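Local structure of DnaD domain protein (Enterococcus faecalis, 2I5U) at residues A[20-31]-A[60-71]. The protein is of unknown function but probably takes part in starting DNA replication; this helical domain is one part of the longer DnaD-like protein. Numbering follows the deposited sequence. Where two conformers were deposited one is given.
Sequences TMTDFDYWISDF and YNYINAILKDWE
Trp27 lays one face of its indole on Leu67. Leu67 CB sits 3.6 Å from the centroid of the six-membered ring, nearly on the ring normal, a CH-pi contact. Asn64 OD1, Lys68 CG and Glu71 CB lie at the indole edge. Trp27 is thus a knob in a hole of four residues, Leu67 over the face and the other three at the edge. The Tyr60 ring has Asp23 OD2 over one face and Asn64 CB, one turn on in its own helix, over the opposite face, both toward the rim. Its edge points at the face of Phe24 in an offset edge-to-face pair, planes at 67°. CG of Tyr60 is anti to the backbone N (chi1 177°), which sends the ring across to helix 18-32. Asp23 OD2 also forms a salt bridge with Lys19. Phe31 sets CE1 3.6 Å from Glu71 CA. Segments 20-31 and 60-71 run nearly parallel, their axes at 11°. Phe24 also touches Ile4 of helix 2-9 and Ile45 of helix 38-55. A water bonds Glu71 OE2 and Asp30 O. Trp27 NE1 splits its N-H between Tyr60 OH and Asn64 OD1, both 3.1 Å and weak. Asp30 OD2 and Glu71 OE2, 4.0 Å apart, may raise one carboxylate's proton affinity.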
ATOM      1  N   THR A  20       1.222  -6.305   8.860  1.00 17.97           N
ATOM      2  CA  THR A  20       0.866  -5.613   7.644  1.00 18.57           C
ATOM      3  C   THR A  20       1.179  -4.137   7.797  1.00 18.45           C
ATOM      4  O   THR A  20       1.646  -3.513   6.839  1.00 18.76           O
ATOM      5  CB  THR A  20      -0.612  -5.857   7.281  1.00 17.76           C
ATOM      6  OG1 THR A  20      -0.831  -7.263   7.157  1.00 18.98           O
ATOM      7  CG2 THR A  20      -0.994  -5.094   5.955  1.00 20.41           C
HETATM    8  N   MSE A  21       0.994  -3.562   8.990  1.00 19.31           N
HETATM    9  CA  MSE A  21       1.397  -2.144   9.200  1.00 20.16           C
HETATM   10  C   MSE A  21       2.901  -1.971   9.047  1.00 19.47           C
HETATM   11  O   MSE A  21       3.390  -0.980   8.458  1.00 20.40           O
HETATM   12  CB  MSE A  21       0.947  -1.600  10.556  1.00 22.64           C
HETATM   13  CG  MSE A  21       0.840  -0.053  10.586  1.00 23.77           C
HETATM   14 SE   MSE A  21      -0.485   0.771   9.354  0.50 30.80          SE
HETATM   15  CE  MSE A  21       0.718   1.194   7.882  1.00 31.04           C
ATOM     16  N   THR A  22       3.647  -2.927   9.584  1.00 18.52           N
ATOM     17  CA  THR A  22       5.107  -2.958   9.429  1.00 18.61           C
ATOM     18  C   THR A  22       5.454  -3.000   7.950  1.00 17.71           C
ATOM     19  O   THR A  22       6.319  -2.270   7.487  1.00 18.04           O
ATOM     20  CB  THR A  22       5.715  -4.184  10.146  1.00 19.00           C
ATOM     21  OG1 THR A  22       5.449  -4.082  11.558  1.00 21.31           O
ATOM     22  CG2 THR A  22       7.196  -4.288   9.882  1.00 20.01           C
ATOM     23  N   ASP A  23       4.765  -3.865   7.209  1.00 16.25           N
ATOM     24  CA  ASP A  23       5.005  -4.031   5.779  1.00 17.06           C
ATOM     25  C   ASP A  23       4.739  -2.750   5.014  1.00 17.50           C
ATOM     26  O   ASP A  23       5.504  -2.369   4.120  1.00 17.23           O
ATOM     27  CB  ASP A  23       4.145  -5.179   5.218  1.00 17.34           C
ATOM     28  CG  ASP A  23       4.598  -6.552   5.682  1.00 18.63           C
ATOM     29  OD1 ASP A  23       5.797  -6.736   5.989  1.00 21.78           O
ATOM     30  OD2 ASP A  23       3.764  -7.474   5.741  1.00 20.51           O
ATOM     31  N   PHE A  24       3.655  -2.071   5.348  1.00 16.88           N
ATOM     32  CA  PHE A  24       3.338  -0.834   4.646  1.00 17.64           C
ATOM     33  C   PHE A  24       4.303   0.296   5.035  1.00 18.17           C
ATOM     34  O   PHE A  24       4.630   1.143   4.191  1.00 18.69           O
ATOM     35  CB  PHE A  24       1.866  -0.435   4.838  1.00 17.80           C
ATOM     36  CG  PHE A  24       0.895  -1.268   4.029  1.00 17.01           C
ATOM     37  CD1 PHE A  24       1.146  -1.628   2.711  1.00 19.53           C
ATOM     38  CD2 PHE A  24      -0.304  -1.646   4.572  1.00 16.75           C
ATOM     39  CE1 PHE A  24       0.212  -2.379   1.970  1.00 19.12           C
ATOM     40  CE2 PHE A  24      -1.227  -2.384   3.832  1.00 18.65           C
ATOM     41  CZ  PHE A  24      -0.953  -2.752   2.537  1.00 18.30           C
ATOM     42  N   ASP A  25       4.730   0.348   6.302  1.00 18.09           N
ATOM     43  CA  ASP A  25       5.747   1.335   6.725  1.00 19.42           C
ATOM     44  C   ASP A  25       7.014   1.150   5.906  1.00 20.00           C
ATOM     45  O   ASP A  25       7.640   2.125   5.456  1.00 20.60           O
ATOM     46  CB  ASP A  25       6.121   1.178   8.206  1.00 19.73           C
ATOM     47  CG  ASP A  25       5.105   1.766   9.152  1.00 23.46           C
ATOM     48  OD1 ASP A  25       4.309   2.610   8.719  1.00 27.53           O
ATOM     49  OD2 ASP A  25       5.150   1.404  10.364  1.00 27.80           O
ATOM     50  N   TYR A  26       7.389  -0.103   5.708  1.00 19.42           N
ATOM     51  CA  TYR A  26       8.585  -0.442   4.949  1.00 20.41           C
ATOM     52  C   TYR A  26       8.399  -0.083   3.477  1.00 19.53           C
ATOM     53  O   TYR A  26       9.329   0.389   2.833  1.00 20.02           O
ATOM     54  CB  TYR A  26       8.950  -1.912   5.133  1.00 21.63           C
ATOM     55  CG  TYR A  26      10.414  -2.129   5.033  1.00 25.10           C
ATOM     56  CD1 TYR A  26      11.246  -1.905   6.134  1.00 26.53           C
ATOM     57  CD2 TYR A  26      10.998  -2.461   3.820  1.00 26.12           C
ATOM     58  CE1 TYR A  26      12.604  -2.057   6.033  1.00 27.82           C
ATOM     59  CE2 TYR A  26      12.365  -2.626   3.718  1.00 26.47           C
ATOM     60  CZ  TYR A  26      13.153  -2.418   4.830  1.00 27.83           C
ATOM     61  OH  TYR A  26      14.513  -2.545   4.749  1.00 27.82           O
ATOM     62  N   TRP A  27       7.180  -0.236   2.954  1.00 19.21           N
ATOM     63  CA  TRP A  27       6.897   0.137   1.569  1.00 19.37           C
ATOM     64  C   TRP A  27       7.025   1.634   1.373  1.00 20.09           C
ATOM     65  O   TRP A  27       7.555   2.081   0.360  1.00 20.05           O
ATOM     66  CB  TRP A  27       5.490  -0.316   1.151  1.00 19.38           C
ATOM     67  CG  TRP A  27       5.486  -1.633   0.464  1.00 18.91           C
ATOM     68  CD1 TRP A  27       4.887  -2.801   0.882  1.00 19.86           C
ATOM     69  CD2 TRP A  27       6.092  -1.917  -0.781  1.00 20.00           C
ATOM     70  NE1 TRP A  27       5.106  -3.788  -0.037  1.00 18.68           N
ATOM     71  CE2 TRP A  27       5.851  -3.274  -1.068  1.00 18.32           C
ATOM     72  CE3 TRP A  27       6.858  -1.157  -1.677  1.00 19.19           C
ATOM     73  CZ2 TRP A  27       6.337  -3.889  -2.228  1.00 20.04           C
ATOM     74  CZ3 TRP A  27       7.330  -1.759  -2.833  1.00 20.03           C
ATOM     75  CH2 TRP A  27       7.076  -3.121  -3.091  1.00 19.89           C
ATOM     76  N   ILE A  28       6.543   2.411   2.334  1.00 20.68           N
ATOM     77  CA  ILE A  28       6.684   3.864   2.265  1.00 21.12           C
ATOM     78  C   ILE A  28       8.172   4.232   2.213  1.00 21.09           C
ATOM     79  O   ILE A  28       8.591   5.062   1.378  1.00 21.49           O
ATOM     80  CB  ILE A  28       5.970   4.573   3.449  1.00 20.98           C
ATOM     81  CG1 ILE A  28       4.453   4.445   3.301  1.00 21.07           C
ATOM     82  CG2 ILE A  28       6.378   6.050   3.524  1.00 20.64           C
ATOM     83  CD1 ILE A  28       3.691   4.847   4.540  1.00 22.04           C
ATOM     84  N   SER A  29       8.970   3.601   3.074  0.50 21.32           N
ATOM     85  CA  SER A  29      10.421   3.820   3.088  0.50 21.67           C
ATOM     86  C   SER A  29      11.061   3.454   1.751  1.00 21.23           C
ATOM     87  O   SER A  29      11.967   4.169   1.261  1.00 20.73           O
ATOM     88  CB  SER A  29      11.063   3.016   4.211  1.00 22.58           C
ATOM     89  OG  SER A  29      10.752   3.590   5.471  0.50 25.78           O
ATOM     90  N   ASP A  30      10.611   2.353   1.153  1.00 20.39           N
ATOM     91  CA  ASP A  30      11.195   1.876  -0.091  1.00 21.49           C
ATOM     92  C   ASP A  30      10.880   2.803  -1.262  1.00 21.62           C
ATOM     93  O   ASP A  30      11.745   3.064  -2.102  1.00 20.70           O
ATOM     94  CB  ASP A  30      10.799   0.424  -0.384  1.00 21.80           C
ATOM     95  CG  ASP A  30      11.635  -0.585   0.402  1.00 24.41           C
ATOM     96  OD1 ASP A  30      12.652  -0.200   1.031  1.00 27.63           O
ATOM     97  OD2 ASP A  30      11.280  -1.773   0.380  1.00 27.19           O
ATOM     98  N   PHE A  31       9.673   3.356  -1.290  1.00 22.22           N
ATOM     99  CA  PHE A  31       9.339   4.336  -2.324  1.00 22.47           C
ATOM    100  C   PHE A  31      10.113   5.614  -2.107  1.00 22.49           C
ATOM    101  O   PHE A  31      10.539   6.244  -3.081  1.00 23.35           O
ATOM    102  CB  PHE A  31       7.832   4.586  -2.421  1.00 22.91           C
ATOM    103  CG  PHE A  31       7.109   3.537  -3.221  1.00 22.09           C
ATOM    104  CD1 PHE A  31       7.279   3.457  -4.599  1.00 22.91           C
ATOM    105  CD2 PHE A  31       6.320   2.587  -2.602  1.00 23.70           C
ATOM    106  CE1 PHE A  31       6.630   2.462  -5.335  1.00 23.51           C
ATOM    107  CE2 PHE A  31       5.680   1.601  -3.347  1.00 23.20           C
ATOM    108  CZ  PHE A  31       5.846   1.539  -4.698  1.00 22.94           C
ATOM    109  N   TYR A  60      -2.932  -8.750   1.503  1.00 15.78           N
ATOM    110  CA  TYR A  60      -1.623  -8.125   1.338  1.00 15.93           C
ATOM    111  C   TYR A  60      -0.866  -8.695   0.144  1.00 16.51           C
ATOM    112  O   TYR A  60      -0.145  -7.973  -0.539  1.00 17.61           O
ATOM    113  CB  TYR A  60      -0.790  -8.239   2.615  1.00 16.97           C
ATOM    114  CG  TYR A  60       0.580  -7.656   2.440  1.00 16.65           C
ATOM    115  CD1 TYR A  60       0.773  -6.294   2.419  1.00 17.30           C
ATOM    116  CD2 TYR A  60       1.700  -8.469   2.262  1.00 16.58           C
ATOM    117  CE1 TYR A  60       2.046  -5.738   2.238  1.00 18.58           C
ATOM    118  CE2 TYR A  60       2.956  -7.932   2.092  1.00 17.53           C
ATOM    119  CZ  TYR A  60       3.129  -6.566   2.057  1.00 18.53           C
ATOM    120  OH  TYR A  60       4.428  -6.073   1.900  1.00 19.98           O
ATOM    121  N   ASN A  61      -0.976  -9.998  -0.078  1.00 16.75           N
ATOM    122  CA  ASN A  61      -0.238 -10.608  -1.189  1.00 16.49           C
ATOM    123  C   ASN A  61      -0.531  -9.914  -2.513  1.00 16.41           C
ATOM    124  O   ASN A  61       0.373  -9.605  -3.271  1.00 17.99           O
ATOM    125  CB  ASN A  61      -0.529 -12.103  -1.294  1.00 16.72           C
ATOM    126  CG  ASN A  61       0.113 -12.915  -0.173  1.00 16.30           C
ATOM    127  OD1 ASN A  61       1.206 -12.591   0.309  1.00 18.77           O
ATOM    128  ND2 ASN A  61      -0.531 -14.001   0.195  1.00 18.33           N
ATOM    129  N   TYR A  62      -1.800  -9.650  -2.760  1.00 16.77           N
ATOM    130  CA  TYR A  62      -2.213  -9.047  -4.023  1.00 17.23           C
ATOM    131  C   TYR A  62      -1.698  -7.605  -4.109  1.00 17.24           C
ATOM    132  O   TYR A  62      -1.170  -7.164  -5.154  1.00 18.04           O
ATOM    133  CB  TYR A  62      -3.731  -9.068  -4.127  1.00 18.07           C
ATOM    134  CG  TYR A  62      -4.279  -8.663  -5.479  1.00 18.09           C
ATOM    135  CD1 TYR A  62      -4.454  -9.600  -6.487  1.00 20.20           C
ATOM    136  CD2 TYR A  62      -4.715  -7.372  -5.709  1.00 18.22           C
ATOM    137  CE1 TYR A  62      -4.986  -9.237  -7.701  1.00 20.17           C
ATOM    138  CE2 TYR A  62      -5.240  -7.010  -6.923  1.00 19.08           C
ATOM    139  CZ  TYR A  62      -5.359  -7.945  -7.917  1.00 19.07           C
ATOM    140  OH  TYR A  62      -5.919  -7.602  -9.153  1.00 21.72           O
ATOM    141  N   ILE A  63      -1.800  -6.885  -2.994  1.00 16.54           N
ATOM    142  CA  ILE A  63      -1.329  -5.504  -2.947  1.00 17.05           C
ATOM    143  C   ILE A  63       0.190  -5.426  -3.123  1.00 17.24           C
ATOM    144  O   ILE A  63       0.697  -4.567  -3.840  1.00 16.77           O
ATOM    145  CB  ILE A  63      -1.782  -4.822  -1.631  1.00 16.66           C
ATOM    146  CG1 ILE A  63      -3.307  -4.679  -1.630  1.00 17.70           C
ATOM    147  CG2 ILE A  63      -1.106  -3.486  -1.460  1.00 18.03           C
ATOM    148  CD1 ILE A  63      -3.870  -4.520  -0.270  1.00 18.23           C
ATOM    149  N   ASN A  64       0.904  -6.312  -2.447  1.00 16.59           N
ATOM    150  CA  ASN A  64       2.365  -6.393  -2.545  1.00 16.95           C
ATOM    151  C   ASN A  64       2.827  -6.589  -4.003  1.00 17.60           C
ATOM    152  O   ASN A  64       3.777  -5.957  -4.446  1.00 17.63           O
ATOM    153  CB  ASN A  64       2.857  -7.533  -1.637  1.00 17.63           C
ATOM    154  CG  ASN A  64       4.344  -7.608  -1.535  1.00 19.57           C
ATOM    155  OD1 ASN A  64       5.019  -6.628  -1.268  1.00 20.60           O
ATOM    156  ND2 ASN A  64       4.868  -8.808  -1.705  1.00 24.59           N
ATOM    157  N   ALA A  65       2.160  -7.470  -4.725  1.00 17.61           N
ATOM    158  CA  ALA A  65       2.519  -7.709  -6.129  1.00 18.28           C
ATOM    159  C   ALA A  65       2.397  -6.427  -6.939  1.00 18.43           C
ATOM    160  O   ALA A  65       3.265  -6.121  -7.785  1.00 19.19           O
ATOM    161  CB  ALA A  65       1.662  -8.790  -6.711  1.00 18.49           C
ATOM    162  N   ILE A  66       1.320  -5.681  -6.699  1.00 19.53           N
ATOM    163  CA  ILE A  66       1.117  -4.411  -7.388  1.00 19.81           C
ATOM    164  C   ILE A  66       2.233  -3.431  -7.072  1.00 20.12           C
ATOM    165  O   ILE A  66       2.820  -2.821  -7.955  1.00 20.53           O
ATOM    166  CB  ILE A  66      -0.214  -3.758  -6.993  1.00 19.62           C
ATOM    167  CG1 ILE A  66      -1.395  -4.633  -7.403  1.00 21.39           C
ATOM    168  CG2 ILE A  66      -0.344  -2.382  -7.637  1.00 18.88           C
ATOM    169  CD1 ILE A  66      -2.732  -4.194  -6.826  1.00 22.47           C
ATOM    170  N   LEU A  67       2.505  -3.261  -5.794  1.00 18.10           N
ATOM    171  CA  LEU A  67       3.543  -2.323  -5.359  1.00 18.94           C
ATOM    172  C   LEU A  67       4.946  -2.685  -5.873  1.00 19.96           C
ATOM    173  O   LEU A  67       5.741  -1.795  -6.163  1.00 20.82           O
ATOM    174  CB  LEU A  67       3.552  -2.213  -3.826  1.00 18.27           C
ATOM    175  CG  LEU A  67       2.278  -1.641  -3.205  1.00 18.44           C
ATOM    176  CD1 LEU A  67       2.388  -1.768  -1.694  1.00 18.74           C
ATOM    177  CD2 LEU A  67       2.023  -0.215  -3.654  1.00 17.27           C
ATOM    178  N   LYS A  68       5.269  -3.974  -5.946  1.00 19.78           N
ATOM    179  CA  LYS A  68       6.600  -4.388  -6.455  1.00 21.15           C
ATOM    180  C   LYS A  68       6.789  -3.945  -7.881  1.00 21.26           C
ATOM    181  O   LYS A  68       7.918  -3.560  -8.292  1.00 19.98           O
ATOM    182  CB  LYS A  68       6.774  -5.902  -6.396  1.00 21.66           C
ATOM    183  CG  LYS A  68       7.022  -6.441  -5.026  1.00 23.50           C
ATOM    184  CD  LYS A  68       7.240  -7.938  -5.069  1.00 24.68           C
ATOM    185  CE  LYS A  68       7.376  -8.527  -3.672  1.00 26.51           C
ATOM    186  NZ  LYS A  68       7.458 -10.043  -3.653  1.00 29.59           N
ATOM    187  N   ASP A  69       5.717  -4.047  -8.673  0.50 21.49           N
ATOM    188  CA  ASP A  69       5.729  -3.582 -10.060  0.50 22.13           C
ATOM    189  C   ASP A  69       6.062  -2.105 -10.091  0.50 22.46           C
ATOM    190  O   ASP A  69       7.030  -1.683 -10.722  0.50 22.62           O
ATOM    191  CB  ASP A  69       4.363  -3.774 -10.730  0.50 21.95           C
ATOM    192  CG  ASP A  69       4.038  -5.213 -11.003  0.50 23.00           C
ATOM    193  OD1 ASP A  69       4.967  -6.025 -11.145  0.50 23.06           O
ATOM    194  OD2 ASP A  69       2.837  -5.534 -11.103  0.50 25.12           O
ATOM    195  N   TRP A  70       5.263  -1.329  -9.372  1.00 22.41           N
ATOM    196  CA  TRP A  70       5.401   0.115  -9.381  1.00 22.32           C
ATOM    197  C   TRP A  70       6.785   0.558  -8.908  1.00 22.57           C
ATOM    198  O   TRP A  70       7.372   1.498  -9.467  1.00 22.55           O
ATOM    199  CB  TRP A  70       4.301   0.732  -8.507  1.00 21.94           C
ATOM    200  CG  TRP A  70       2.912   0.529  -9.067  1.00 21.21           C
ATOM    201  CD1 TRP A  70       2.583   0.006 -10.281  1.00 21.92           C
ATOM    202  CD2 TRP A  70       1.671   0.875  -8.432  1.00 21.09           C
ATOM    203  NE1 TRP A  70       1.226  -0.022 -10.437  1.00 21.71           N
ATOM    204  CE2 TRP A  70       0.636   0.512  -9.319  1.00 20.90           C
ATOM    205  CE3 TRP A  70       1.337   1.439  -7.195  1.00 20.82           C
ATOM    206  CZ2 TRP A  70      -0.719   0.732  -9.029  1.00 21.16           C
ATOM    207  CZ3 TRP A  70      -0.021   1.648  -6.898  1.00 20.42           C
ATOM    208  CH2 TRP A  70      -1.023   1.289  -7.806  1.00 21.03           C
ATOM    209  N   GLU A  71       7.320  -0.136  -7.912  1.00 22.62           N
ATOM    210  CA  GLU A  71       8.622   0.217  -7.340  1.00 23.09           C
ATOM    211  C   GLU A  71       9.747  -0.000  -8.342  1.00 24.09           C
ATOM    212  O   GLU A  71      10.608   0.879  -8.520  1.00 22.66           O
ATOM    213  CB  GLU A  71       8.896  -0.613  -6.087  1.00 23.06           C
ATOM    214  CG  GLU A  71      10.279  -0.368  -5.486  1.00 22.75           C
ATOM    215  CD  GLU A  71      10.664  -1.398  -4.460  1.00 22.84           C
ATOM    216  OE1 GLU A  71      10.258  -2.578  -4.600  1.00 22.11           O
ATOM    217  OE2 GLU A  71      11.407  -1.042  -3.502  1.00 25.14           O
TER
HETATM  218  O   HOH W   1      13.038   0.985  -3.078  1.00 29.49           O